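Local coordinates for extracellular solute-binding protein, family 1 (PDB 6G7N) that binds ferric iron and probably hands it to an ABC transporter for uptake into the cell, at residues Ala2-Ser7 with Asn241-Glu246; Glu41-Glu46 with Ser50-Phe55; Arg65-Gly70 with Leu88-Lys93; Leu94-Ser99 with Lys250-Leu255. All blocks are in the same frame, centred on the assembly; numbering follows the deposited sequence. Where two conformers were deposited one is given.

Contact 1. Residues Ala2-Ser7 with Asn241-Glu246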
loop_
_atom_site.group_PDB
_atom_site.type_symbol
_atom_site.label_atom_id
_atom_site.label_comp_id
_atom_site.label_asym_id
_atom_site.label_seq_id
_atom_site.Cartn_x
_atom_site.Cartn_y
_atom_site.Cartn_z
ATOM N N ALA A 2 -13.388 -25.091 7.476
ATOM C CA ALA A 2 -13.057 -24.066 6.505
ATOM C C ALA A 2 -13.023 -22.706 7.141
ATOM O O ALA A 2 -13.595 -22.473 8.216
ATOM C CB ALA A 2 -14.064 -24.081 5.363
ATOM N N ILE A 3 -12.389 -21.786 6.434
ATOM C CA ILE A 3 -12.527 -20.369 6.719
ATOM C C ILE A 3 -13.035 -19.639 5.475
ATOM O O ILE A 3 -12.727 -20.031 4.348
ATOM C CB ILE A 3 -11.222 -19.738 7.208
ATOM C CG1 ILE A 3 -10.102 -19.893 6.173
ATOM C CG2 ILE A 3 -10.823 -20.354 8.532
ATOM C CD1 ILE A 3 -8.920 -19.019 6.470
ATOM N N ASN A 4 -13.758 -18.552 5.701
ATOM C CA ASN A 4 -14.245 -17.694 4.634
ATOM C C ASN A 4 -13.399 -16.430 4.582
ATOM O O ASN A 4 -13.468 -15.592 5.490
ATOM C CB ASN A 4 -15.715 -17.381 4.869
ATOM C CG ASN A 4 -16.562 -18.628 4.888
ATOM O OD1 ASN A 4 -16.463 -19.449 3.986
ATOM N ND2 ASN A 4 -17.375 -18.785 5.928
ATOM N N LEU A 5 -12.610 -16.333 3.510
ATOM C CA LEU A 5 -11.711 -15.205 3.262
ATOM C C LEU A 5 -12.380 -14.222 2.318
ATOM O O LEU A 5 -12.615 -14.557 1.152
ATOM C CB LEU A 5 -10.436 -15.744 2.637
ATOM C CG LEU A 5 -9.417 -14.708 2.153
ATOM C CD1 LEU A 5 -8.953 -13.739 3.237
ATOM C CD2 LEU A 5 -8.217 -15.370 1.470
ATOM N N TYR A 6 -12.704 -13.033 2.832
ATOM C CA TYR A 6 -13.244 -11.922 2.010
ATOM C C TYR A 6 -12.046 -11.029 1.685
ATOM O O TYR A 6 -11.465 -10.408 2.565
ATOM C CB TYR A 6 -14.274 -11.121 2.791
ATOM C CG TYR A 6 -15.674 -11.695 2.883
ATOM C CD1 TYR A 6 -15.907 -13.043 3.127
ATOM C CD2 TYR A 6 -16.769 -10.845 2.811
ATOM C CE1 TYR A 6 -17.202 -13.536 3.249
ATOM C CE2 TYR A 6 -18.058 -11.313 2.958
ATOM C CZ TYR A 6 -18.283 -12.658 3.172
ATOM O OH TYR A 6 -19.581 -13.107 3.328
ATOM N N SER A 7 -11.637 -10.991 0.419
ATOM C CA SER A 7 -10.407 -10.289 0.040
ATOM C C SER A 7 -10.555 -9.517 -1.256
ATOM O O SER A 7 -11.131 -10.010 -2.229
ATOM C CB SER A 7 -9.254 -11.270 -0.120
ATOM O OG SER A 7 -8.073 -10.585 -0.495
ATOM N N ASN A 241 -17.638 -11.239 13.666
ATOM C CA ASN A 241 -18.471 -12.400 14.046
ATOM C C ASN A 241 -17.994 -13.697 13.443
ATOM O O ASN A 241 -18.773 -14.610 13.279
ATOM C CB ASN A 241 -19.960 -12.146 13.793
ATOM C CG ASN A 241 -20.464 -10.900 14.500
ATOM O OD1 ASN A 241 -20.713 -9.857 13.855
ATOM N ND2 ASN A 241 -20.585 -10.974 15.825
ATOM N N ALA A 242 -16.689 -13.808 13.202
ATOM C CA ALA A 242 -16.131 -14.947 12.520
ATOM C C ALA A 242 -16.706 -16.263 13.035
ATOM O O ALA A 242 -16.606 -16.555 14.229
ATOM C CB ALA A 242 -14.635 -14.968 12.710
ATOM N N PRO A 243 -17.279 -17.076 12.137
ATOM C CA PRO A 243 -17.757 -18.386 12.593
ATOM C C PRO A 243 -16.657 -19.364 12.995
ATOM O O PRO A 243 -16.904 -20.288 13.768
ATOM C CB PRO A 243 -18.568 -18.918 11.414
ATOM C CG PRO A 243 -18.252 -18.076 10.257
ATOM C CD PRO A 243 -17.675 -16.782 10.747
ATOM N N ASN A 244 -15.453 -19.171 12.465
ATOM C CA ASN A 244 -14.292 -20.014 12.800
ATOM C C ASN A 244 -13.125 -19.118 13.195
ATOM O O ASN A 244 -12.128 -18.968 12.472
ATOM C CB ASN A 244 -13.909 -20.891 11.620
ATOM C CG ASN A 244 -12.905 -21.959 11.991
ATOM O OD1 ASN A 244 -12.415 -22.015 13.132
ATOM N ND2 ASN A 244 -12.599 -22.834 11.030
ATOM N N LYS A 245 -13.226 -18.538 14.380
ATOM C CA LYS A 245 -12.196 -17.641 14.889
ATOM C C LYS A 245 -10.834 -18.333 15.004
ATOM O O LYS A 245 -9.812 -17.768 14.615
ATOM C CB LYS A 245 -12.623 -17.052 16.242
ATOM C CG LYS A 245 -11.624 -16.093 16.851
ATOM C CD LYS A 245 -12.045 -15.657 18.249
ATOM C CE LYS A 245 -11.008 -14.737 18.857
ATOM N NZ LYS A 245 -11.462 -14.150 20.144
ATOM N N GLU A 246 -10.842 -19.541 15.508
ATOM C CA GLU A 246 -9.604 -20.299 15.665
ATOM C C GLU A 246 -8.841 -20.529 14.315
ATOM O O GLU A 246 -7.616 -20.369 14.180
ATOM C CB GLU A 246 -9.880 -21.649 16.338
#

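Contact 2. Residues Glu41-Glu46 with Ser50-Phe55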
loop_
_atom_site.group_PDB
_atom_site.type_symbol
_atom_site.label_atom_id
_atom_site.label_comp_id
_atom_site.label_asym_id
_atom_site.label_seq_id
_atom_site.Cartn_x
_atom_site.Cartn_y
_atom_site.Cartn_z
ATOM N N GLU A 41 -18.585 -2.773 3.202
ATOM C CA GLU A 41 -20.010 -2.531 3.177
ATOM C C GLU A 41 -20.776 -3.848 3.232
ATOM O O GLU A 41 -21.763 -3.974 3.946
ATOM C CB GLU A 41 -20.364 -1.684 1.932
ATOM N N ARG A 42 -20.335 -4.842 2.475
ATOM C CA ARG A 42 -20.992 -6.157 2.495
ATOM C C ARG A 42 -20.957 -6.809 3.877
ATOM O O ARG A 42 -21.948 -7.335 4.337
ATOM C CB ARG A 42 -20.366 -7.075 1.439
ATOM C CG ARG A 42 -20.849 -8.516 1.499
ATOM C CD ARG A 42 -20.279 -9.327 0.368
ATOM N NE ARG A 42 -20.735 -10.717 0.394
ATOM C CZ ARG A 42 -20.582 -11.597 -0.601
ATOM N NH1 ARG A 42 -19.993 -11.258 -1.740
ATOM N NH2 ARG A 42 -21.018 -12.841 -0.451
ATOM N N ILE A 43 -19.783 -6.823 4.514
ATOM C CA ILE A 43 -19.673 -7.417 5.841
ATOM C C ILE A 43 -20.518 -6.623 6.862
ATOM O O ILE A 43 -21.172 -7.221 7.720
ATOM C CB ILE A 43 -18.192 -7.539 6.284
ATOM C CG1 ILE A 43 -17.444 -8.504 5.349
ATOM C CG2 ILE A 43 -18.092 -8.012 7.731
ATOM C CD1 ILE A 43 -15.924 -8.429 5.490
ATOM N N LYS A 44 -20.459 -5.297 6.797
ATOM C CA LYS A 44 -21.207 -4.469 7.726
ATOM C C LYS A 44 -22.710 -4.782 7.595
ATOM O O LYS A 44 -23.393 -4.973 8.579
ATOM C CB LYS A 44 -20.932 -2.973 7.493
ATOM C CG LYS A 44 -21.395 -2.080 8.622
ATOM C CD LYS A 44 -21.154 -0.605 8.352
ATOM C CE LYS A 44 -21.120 0.145 9.676
ATOM N NZ LYS A 44 -21.580 1.545 9.522
ATOM N N SER A 45 -23.184 -4.890 6.368
ATOM C CA SER A 45 -24.603 -5.121 6.107
ATOM C C SER A 45 -25.043 -6.546 6.490
ATOM O O SER A 45 -26.166 -6.742 6.979
ATOM C CB SER A 45 -24.904 -4.826 4.641
ATOM O OG SER A 45 -24.535 -5.910 3.816
ATOM N N GLU A 46 -24.165 -7.534 6.273
ATOM C CA GLU A 46 -24.418 -8.921 6.692
ATOM C C GLU A 46 -24.484 -9.025 8.226
ATOM O O GLU A 46 -25.140 -9.913 8.767
ATOM C CB GLU A 46 -23.374 -9.905 6.095
ATOM C CG GLU A 46 -23.453 -10.145 4.576
ATOM C CD GLU A 46 -22.271 -10.928 3.986
ATOM O OE1 GLU A 46 -21.286 -11.188 4.713
ATOM O OE2 GLU A 46 -22.327 -11.293 2.772
ATOM N N SER A 50 -23.019 -12.498 9.047
ATOM C CA SER A 50 -21.944 -12.656 8.065
ATOM C C SER A 50 -21.141 -13.953 8.270
ATOM O O SER A 50 -20.702 -14.246 9.393
ATOM C CB SER A 50 -20.960 -11.502 8.125
ATOM O OG SER A 50 -20.000 -11.642 7.081
ATOM N N PRO A 51 -20.892 -14.704 7.186
ATOM C CA PRO A 51 -19.986 -15.856 7.304
ATOM C C PRO A 51 -18.500 -15.477 7.274
ATOM O O PRO A 51 -17.668 -16.349 7.456
ATOM C CB PRO A 51 -20.317 -16.717 6.077
ATOM C CG PRO A 51 -20.952 -15.777 5.109
ATOM C CD PRO A 51 -21.538 -14.621 5.860
ATOM N N ALA A 52 -18.167 -14.212 7.043
ATOM C CA ALA A 52 -16.764 -13.843 6.872
ATOM C C ALA A 52 -15.939 -14.160 8.119
ATOM O O ALA A 52 -16.315 -13.839 9.248
ATOM C CB ALA A 52 -16.640 -12.366 6.515
ATOM N N ASP A 53 -14.774 -14.769 7.891
ATOM C CA ASP A 53 -13.804 -15.067 8.955
ATOM C C ASP A 53 -12.607 -14.123 8.937
ATOM O O ASP A 53 -12.137 -13.675 9.982
ATOM C CB ASP A 53 -13.274 -16.496 8.824
ATOM C CG ASP A 53 -14.296 -17.541 9.219
ATOM O OD1 ASP A 53 -14.753 -17.492 10.394
ATOM O OD2 ASP A 53 -14.601 -18.431 8.384
ATOM N N VAL A 54 -12.061 -13.900 7.744
ATOM C CA VAL A 54 -10.882 -13.030 7.541
ATOM C C VAL A 54 -11.232 -12.014 6.473
ATOM O O VAL A 54 -11.844 -12.366 5.451
ATOM C CB VAL A 54 -9.660 -13.854 7.099
ATOM C CG1 VAL A 54 -8.472 -12.955 6.782
ATOM C CG2 VAL A 54 -9.289 -14.872 8.154
ATOM N N PHE A 55 -10.840 -10.765 6.701
ATOM C CA PHE A 55 -10.979 -9.672 5.712
ATOM C C PHE A 55 -9.554 -9.239 5.348
ATOM O O PHE A 55 -8.753 -8.951 6.230
ATOM C CB PHE A 55 -11.775 -8.496 6.307
ATOM C CG PHE A 55 -11.732 -7.258 5.458
ATOM C CD1 PHE A 55 -12.314 -7.243 4.197
ATOM C CD2 PHE A 55 -11.046 -6.114 5.878
ATOM C CE1 PHE A 55 -12.244 -6.133 3.394
ATOM C CE2 PHE A 55 -11.018 -4.987 5.077
ATOM C CZ PHE A 55 -11.615 -5.000 3.839
#

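Contact 3. Residues Arg65-Gly70 with Leu88-Lys93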
loop_
_atom_site.group_PDB
_atom_site.type_symbol
_atom_site.label_atom_id
_atom_site.label_comp_id
_atom_site.label_asym_id
_atom_site.label_seq_id
_atom_site.Cartn_x
_atom_site.Cartn_y
_atom_site.Cartn_z
ATOM N N ARG A 65 -10.702 2.133 7.896
ATOM C CA ARG A 65 -12.169 2.236 7.609
ATOM C C ARG A 65 -12.927 0.967 8.031
ATOM O O ARG A 65 -14.024 1.045 8.591
ATOM C CB ARG A 65 -12.375 2.501 6.123
ATOM C CG ARG A 65 -11.986 3.908 5.671
ATOM C CD ARG A 65 -12.046 4.142 4.161
ATOM N NE ARG A 65 -11.658 5.514 3.774
ATOM C CZ ARG A 65 -11.438 5.924 2.521
ATOM N NH1 ARG A 65 -11.533 5.075 1.492
ATOM N NH2 ARG A 65 -11.123 7.202 2.283
ATOM N N ALA A 66 -12.322 -0.201 7.834
ATOM C CA ALA A 66 -12.927 -1.463 8.299
ATOM C C ALA A 66 -13.063 -1.464 9.811
ATOM O O ALA A 66 -14.100 -1.840 10.364
ATOM C CB ALA A 66 -12.127 -2.657 7.794
ATOM N N GLN A 67 -11.996 -1.035 10.483
ATOM C CA GLN A 67 -12.026 -0.968 11.938
ATOM C C GLN A 67 -13.142 -0.035 12.439
ATOM O O GLN A 67 -13.882 -0.371 13.365
ATOM C CB GLN A 67 -10.638 -0.606 12.474
ATOM C CG GLN A 67 -10.536 0.596 13.314
ATOM C CD GLN A 67 -9.133 0.920 13.733
ATOM O OE1 GLN A 67 -8.145 0.512 13.157
ATOM N NE2 GLN A 67 -9.046 1.711 14.746
ATOM N N GLU A 68 -13.241 1.121 11.807
ATOM C CA GLU A 68 -14.297 2.088 12.201
ATOM C C GLU A 68 -15.734 1.606 11.899
ATOM O O GLU A 68 -16.681 1.981 12.597
ATOM C CB GLU A 68 -14.046 3.447 11.566
ATOM C CG GLU A 68 -12.763 4.115 12.052
ATOM C CD GLU A 68 -12.707 4.393 13.547
ATOM O OE1 GLU A 68 -13.428 5.303 13.998
ATOM O OE2 GLU A 68 -11.913 3.728 14.266
ATOM N N ALA A 69 -15.862 0.763 10.876
ATOM C CA ALA A 69 -17.146 0.149 10.570
ATOM C C ALA A 69 -17.537 -0.921 11.601
ATOM O O ALA A 69 -18.656 -1.415 11.562
ATOM C CB ALA A 69 -17.117 -0.433 9.161
ATOM N N GLY A 70 -16.612 -1.325 12.481
ATOM C CA GLY A 70 -16.894 -2.284 13.532
ATOM C C GLY A 70 -16.868 -3.706 13.053
ATOM O O GLY A 70 -17.416 -4.571 13.723
ATOM N N LEU A 88 3.669 -1.716 11.269
ATOM C CA LEU A 88 2.875 -2.277 10.203
ATOM C C LEU A 88 1.653 -3.046 10.720
ATOM O O LEU A 88 1.034 -3.792 9.952
ATOM C CB LEU A 88 3.733 -3.169 9.299
ATOM C CG LEU A 88 4.966 -2.493 8.693
ATOM C CD1 LEU A 88 5.714 -3.468 7.796
ATOM C CD2 LEU A 88 4.614 -1.232 7.912
ATOM N N ARG A 89 1.289 -2.852 11.989
ATOM C CA ARG A 89 0.073 -3.474 12.528
ATOM C C ARG A 89 -0.672 -2.460 13.391
ATOM O O ARG A 89 -0.115 -1.513 13.953
ATOM C CB ARG A 89 0.390 -4.772 13.297
ATOM C CG ARG A 89 1.575 -4.706 14.244
ATOM C CD ARG A 89 1.778 -6.028 15.013
ATOM N NE ARG A 89 3.097 -6.133 15.650
ATOM C CZ ARG A 89 3.423 -5.595 16.824
ATOM N NH1 ARG A 89 4.661 -5.805 17.297
ATOM N NH2 ARG A 89 2.566 -4.851 17.517
ATOM N N SER A 90 -1.990 -2.673 13.491
ATOM C CA SER A 90 -2.847 -1.791 14.280
ATOM C C SER A 90 -2.376 -1.759 15.734
ATOM O O SER A 90 -2.272 -2.832 16.348
ATOM C CB SER A 90 -4.243 -2.398 14.308
ATOM O OG SER A 90 -5.104 -1.755 15.225
ATOM N N PRO A 91 -2.256 -0.580 16.350
ATOM C CA PRO A 91 -1.978 -0.528 17.796
ATOM C C PRO A 91 -3.015 -1.247 18.648
ATOM O O PRO A 91 -2.685 -1.698 19.751
ATOM C CB PRO A 91 -1.948 0.976 18.094
ATOM C CG PRO A 91 -1.467 1.559 16.798
ATOM C CD PRO A 91 -2.182 0.766 15.746
ATOM N N GLU A 92 -4.233 -1.371 18.131
ATOM C CA GLU A 92 -5.341 -2.038 18.845
ATOM C C GLU A 92 -5.505 -3.493 18.425
ATOM O O GLU A 92 -6.474 -4.155 18.836
ATOM C CB GLU A 92 -6.652 -1.280 18.607
ATOM C CG GLU A 92 -6.675 0.142 19.168
ATOM C CD GLU A 92 -7.942 0.890 18.792
ATOM O OE1 GLU A 92 -8.984 0.670 19.450
ATOM O OE2 GLU A 92 -7.913 1.690 17.826
ATOM N N LYS A 93 -4.613 -4.004 17.577
ATOM C CA LYS A 93 -4.599 -5.422 17.208
ATOM C C LYS A 93 -5.790 -5.837 16.369
ATOM O O LYS A 93 -6.155 -7.011 16.311
ATOM C CB LYS A 93 -4.400 -6.348 18.406
ATOM C CG LYS A 93 -3.256 -5.952 19.327
ATOM C CD LYS A 93 -1.873 -6.031 18.668
ATOM C CE LYS A 93 -0.733 -5.678 19.633
ATOM N NZ LYS A 93 -0.755 -4.248 20.017
HETATM O O HOH W 1 -5.677 0.676 14.336
#

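Contact 4. Residues Leu94-Ser99 with Lys250-Leu255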
loop_
_atom_site.group_PDB
_atom_site.type_symbol
_atom_site.label_atom_id
_atom_site.label_comp_id
_atom_site.label_asym_id
_atom_site.label_seq_id
_atom_site.Cartn_x
_atom_site.Cartn_y
_atom_site.Cartn_z
ATOM N N LEU A 94 -6.355 -4.880 15.647
ATOM C CA LEU A 94 -7.515 -5.124 14.794
ATOM C C LEU A 94 -7.169 -5.609 13.390
ATOM O O LEU A 94 -7.994 -6.245 12.731
ATOM C CB LEU A 94 -8.398 -3.882 14.734
ATOM C CG LEU A 94 -9.085 -3.537 16.055
ATOM C CD1 LEU A 94 -9.611 -2.122 15.998
ATOM C CD2 LEU A 94 -10.210 -4.524 16.363
ATOM N N TRP A 95 -5.957 -5.298 12.926
ATOM C CA TRP A 95 -5.519 -5.676 11.603
ATOM C C TRP A 95 -3.998 -5.626 11.590
ATOM O O TRP A 95 -3.365 -5.033 12.462
ATOM C CB TRP A 95 -6.144 -4.788 10.493
ATOM C CG TRP A 95 -6.089 -3.324 10.758
ATOM C CD1 TRP A 95 -7.136 -2.574 11.232
ATOM C CD2 TRP A 95 -4.981 -2.421 10.607
ATOM N NE1 TRP A 95 -6.748 -1.262 11.395
ATOM C CE2 TRP A 95 -5.426 -1.156 11.040
ATOM C CE3 TRP A 95 -3.634 -2.572 10.189
ATOM C CZ2 TRP A 95 -4.588 -0.057 11.074
ATOM C CZ3 TRP A 95 -2.813 -1.483 10.240
ATOM C CH2 TRP A 95 -3.277 -0.242 10.667
ATOM N N PHE A 96 -3.457 -6.236 10.548
ATOM C CA PHE A 96 -2.024 -6.554 10.470
ATOM C C PHE A 96 -1.579 -6.481 9.026
ATOM O O PHE A 96 -2.271 -6.967 8.136
ATOM C CB PHE A 96 -1.791 -8.000 10.981
ATOM C CG PHE A 96 -2.280 -8.231 12.389
ATOM C CD1 PHE A 96 -3.625 -8.554 12.620
ATOM C CD2 PHE A 96 -1.455 -8.039 13.492
ATOM C CE1 PHE A 96 -4.113 -8.698 13.906
ATOM C CE2 PHE A 96 -1.962 -8.171 14.783
ATOM C CZ PHE A 96 -3.277 -8.494 14.972
ATOM N N GLY A 97 -0.373 -5.949 8.801
ATOM C CA GLY A 97 0.230 -6.018 7.482
ATOM C C GLY A 97 0.922 -7.341 7.202
ATOM O O GLY A 97 1.606 -7.861 8.057
ATOM N N PHE A 98 0.754 -7.803 5.957
ATOM C CA PHE A 98 1.380 -9.038 5.495
ATOM C C PHE A 98 2.309 -8.855 4.305
ATOM O O PHE A 98 3.182 -9.693 4.097
ATOM C CB PHE A 98 0.345 -10.119 5.219
ATOM C CG PHE A 98 -0.422 -10.498 6.468
ATOM C CD1 PHE A 98 0.142 -11.316 7.428
ATOM C CD2 PHE A 98 -1.684 -10.004 6.713
ATOM C CE1 PHE A 98 -0.537 -11.616 8.595
ATOM C CE2 PHE A 98 -2.359 -10.278 7.894
ATOM C CZ PHE A 98 -1.792 -11.097 8.827
ATOM N N SER A 99 2.167 -7.764 3.539
ATOM C CA SER A 99 3.206 -7.339 2.586
ATOM C C SER A 99 3.250 -5.817 2.624
ATOM O O SER A 99 2.318 -5.177 3.113
ATOM C CB SER A 99 3.041 -7.914 1.174
ATOM O OG SER A 99 1.908 -7.411 0.528
ATOM N N LYS A 250 -5.314 -19.021 12.804
ATOM C CA LYS A 250 -4.311 -19.902 12.171
ATOM C C LYS A 250 -3.910 -19.383 10.799
ATOM O O LYS A 250 -2.722 -19.501 10.409
ATOM C CB LYS A 250 -4.827 -21.334 12.052
ATOM C CG LYS A 250 -4.880 -22.109 13.364
ATOM C CD LYS A 250 -5.310 -23.559 13.137
ATOM C CE LYS A 250 -5.317 -24.383 14.429
ATOM N NZ LYS A 250 -5.623 -25.823 14.194
ATOM N N PHE A 251 -4.868 -18.867 10.044
ATOM C CA PHE A 251 -4.552 -18.341 8.723
ATOM C C PHE A 251 -3.643 -17.118 8.806
ATOM O O PHE A 251 -2.620 -17.074 8.085
ATOM C CB PHE A 251 -5.843 -18.025 7.968
ATOM C CG PHE A 251 -5.598 -17.608 6.541
ATOM C CD1 PHE A 251 -5.154 -18.522 5.605
ATOM C CD2 PHE A 251 -5.793 -16.301 6.130
ATOM C CE1 PHE A 251 -4.906 -18.165 4.288
ATOM C CE2 PHE A 251 -5.566 -15.927 4.812
ATOM C CZ PHE A 251 -5.128 -16.855 3.893
ATOM N N LEU A 252 -3.971 -16.161 9.664
ATOM C CA LEU A 252 -3.082 -15.001 9.804
ATOM C C LEU A 252 -1.683 -15.408 10.232
ATOM O O LEU A 252 -0.678 -14.891 9.718
ATOM C CB LEU A 252 -3.659 -13.977 10.776
ATOM C CG LEU A 252 -5.030 -13.378 10.429
ATOM C CD1 LEU A 252 -5.294 -12.223 11.360
ATOM C CD2 LEU A 252 -5.118 -12.948 8.949
ATOM N N GLU A 253 -1.595 -16.338 11.178
ATOM C CA GLU A 253 -0.277 -16.792 11.630
ATOM C C GLU A 253 0.475 -17.488 10.499
ATOM O O GLU A 253 1.684 -17.303 10.345
ATOM C CB GLU A 253 -0.407 -17.677 12.843
ATOM C CG GLU A 253 -0.837 -16.904 14.071
ATOM C CD GLU A 253 -1.013 -17.730 15.338
ATOM O OE1 GLU A 253 -1.227 -18.954 15.252
ATOM O OE2 GLU A 253 -1.014 -17.123 16.439
ATOM N N TYR A 254 -0.218 -18.301 9.700
ATOM C CA TYR A 254 0.423 -18.932 8.558
ATOM C C TYR A 254 1.013 -17.902 7.595
ATOM O O TYR A 254 2.104 -18.101 7.050
ATOM C CB TYR A 254 -0.593 -19.851 7.862
ATOM C CG TYR A 254 -0.116 -20.275 6.505
ATOM C CD1 TYR A 254 0.912 -21.194 6.339
ATOM C CD2 TYR A 254 -0.631 -19.661 5.355
ATOM C CE1 TYR A 254 1.383 -21.504 5.061
ATOM C CE2 TYR A 254 -0.162 -19.956 4.113
ATOM C CZ TYR A 254 0.843 -20.860 3.960
ATOM O OH TYR A 254 1.349 -21.092 2.694
ATOM N N LEU A 255 0.318 -16.776 7.406
ATOM C CA LEU A 255 0.788 -15.758 6.472
ATOM C C LEU A 255 2.128 -15.137 6.824
ATOM O O LEU A 255 2.773 -14.574 5.926
ATOM C CB LEU A 255 -0.250 -14.660 6.282
ATOM C CG LEU A 255 -1.528 -15.054 5.529
ATOM C CD1 LEU A 255 -2.465 -13.853 5.518
ATOM C CD2 LEU A 255 -1.241 -15.509 4.126
#

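Contact 1. Residues Ala2-Ser7 with Asn241-Glu246
Asn244 and Ala2 are joined by a hydrogen bond, the one direct hydrogen bond between Ala2-Ser7 and Asn241-Glu246. Asn244 ND2 donates to the backbone oxygen Ala2 O over 3.0 Å, and the bond is nearly straight, with an N-H...O angle of 171°. The oxygen lies close to the plane of the donating amide, whereas the donor approaches Ala2 O from above the carbonyl plane, about 50° out of it. CG of Asn244 stands anti to the backbone N (chi1 -169°), which carries the amide out to the strand. The other end of the same amide is used as well: Asn244 is the N-cap residue of helix 245-255, and its OD1 accepts from the backbone N of Gly247. Asparagine suits this place because one short side chain offers an acceptor to the helix start and a donor to the strand. A leucine in its place would probably leave Ala2 O without this donor and the first turn of the helix without its cap.

Van der Waals contact adds little. Ile3 CG2 rests 3.9 Å from Asn244 ND2, the two side chains crossing at about a right angle. Pro243 CG comes within 4.5 Å of Asn4 ND2, which gives its hydrogen bond to the backbone oxygen of Pro51.

Asp53 ties the segments together a second time, its carboxylate accepting from the backbone N of both Asn4 and Asn244. The contact lies near the surface, where strand 2-7 runs between the parallel strands 28-33 and 54-58.

Contact 2. Residues Glu41-Glu46 with Ser50-Phe55
Ile43, Ser50 and Glu46 carry this contact, in which helix 36-46 folds back on the chain that leads into strand 54-58. Ile43 presents its branches separately: CG2 lies 4.2 Å from Ser50 OG, CG1 sits 4.1 Å from Ala52 CB, and CD1 reaches Phe55 CD1 at 4.0 Å. With CG1 anti to the carbonyl carbon (chi1 -64°), the longer arm extends toward Ala52 and Phe55, so a branched aliphatic residue fits here.

Ser50 works as both donor and acceptor. Its OG donates to Glu46 OE1 over 2.7 Å, nearly along the C-O axis, and accepts from the backbone N of Ala52 at 3.2 Å, forming an ST turn. The Glu46 carboxylate is held at both oxygens: OE1 also takes a hydrogen bond from Tyr6 OH, while OE2 is in a 2.9 Å salt bridge with Arg42 NE one helical turn back. An alanine in place of Glu46 would probably leave the buried Ser50 hydroxyl without its acceptor and Arg42 without its charged mate.

Around this pair of segments, Tyr6 of strand 2-7 packs on Ile43, Pro51 and Ala52, and Val239 of strand 231-239 touches Ile43, Ala52 and Phe55.

Contact 3. Residues Arg65-Gly70 with Leu88-Lys93
A type I beta turn, Ser90 to Lys93, faces the last turns of helix 60-68, with Gln67 approaching Ser90 and Glu92. The turn is reinforced from within: Lys93 N bonds to Ser90 O, and Ser90 OG accepts from Glu92 N at 3.1 Å, an ST turn, though the bond is bent to 137°. Serine suits the corner because its short hydroxyl can serve its own turn and still face the helix.

Gln67 OE1 and Ser90 OG, 4.3 Å apart, are bridged by one water lying 2.7 Å from each; the water donates to Gln67 OE1. That oxygen also accepts from Trp95 NE1, so the amide is held by Trp95, two residues past the turn, as well as by the water. The chi1 of Gln67, 123°, lies off the staggered positions, and the water and Trp95 bonds hold the amide there. The amide nitrogen Gln67 NE2 is 3.3 Å from Glu92 OE2, the amide and carboxylate planes standing 78° apart.

Helix 60-68 ends in a Schellman motif at Gly70, whose positive phi is easy without a side chain. Behind it, Ala66 and Ala69 pack on Ile40 of helix 36-46, while Arg89 lies against Phe96 of strand 96-108.

Contact 4. Residues Leu94-Ser99 with Lys250-Leu255
Phe98 reaches across to Leu252 and Leu255, and its ring is the centre of the contact between Leu94-Ser99 and helix 245-255. CB points toward the helix, and with CG anti to the carbonyl carbon (chi1 -62°) the ring follows in that direction. Phe98 CG lies 4.0 Å from Leu255 CD1, and Phe98 CD1 comes to 3.6 Å from Leu255 CB. The methyl Leu255 CD1 sits almost squarely over one face of the Phe98 ring, 4.0 Å from its centroid and 7° off the normal, which makes a CH-pi contact. Farther out, Phe98 CE1 is 3.5 Å from the backbone oxygen Leu252 O. At the tip, Phe98 CZ meets Leu252 CD2 at 3.8 Å, and Phe98 CE2 lies near the same methyl. Leu252 and Leu255, three apart, come from the same side of the helix, so one residue serves the tip of the ring and the other its face. Leu252 also uses its second methyl, Leu252 CD1 touching Phe96 CD1 at 4.2 Å.

Phe98 and Ser99 form a classic beta bulge opposite Ser234, and Gln261 of helix 258-266 donates to the backbone oxygens of both Phe98 and Leu255. Across the two segments themselves there is no hydrogen bond, so their fit rests on shape: the flat ring and the forked leucines exclude water together, and the CH-pi approach adds a modest directional preference.

Contacts 2 and 4 are buried, contact 1 lies at the surface and contact 3 is partly buried, and the chemistry follows. Contact 4 joins apolar side chains without a hydrogen bond and contact 2 joins an aliphatic patch to a gripped carboxylate, whereas contact 1 relies on an amide and contact 3 on a bridging water. Contacts 1 and 4 share helix 245-255, the first at its start and the other near its end, with Phe251 packing on Ile3 between them. Contacts 1 and 2 reach neighbouring strands of one sheet and are tied through Asp53. Phe55 packs on Ala66 to join contacts 2 and 3, while the Leu88 O to Gly97 N bond links contacts 3 and 4.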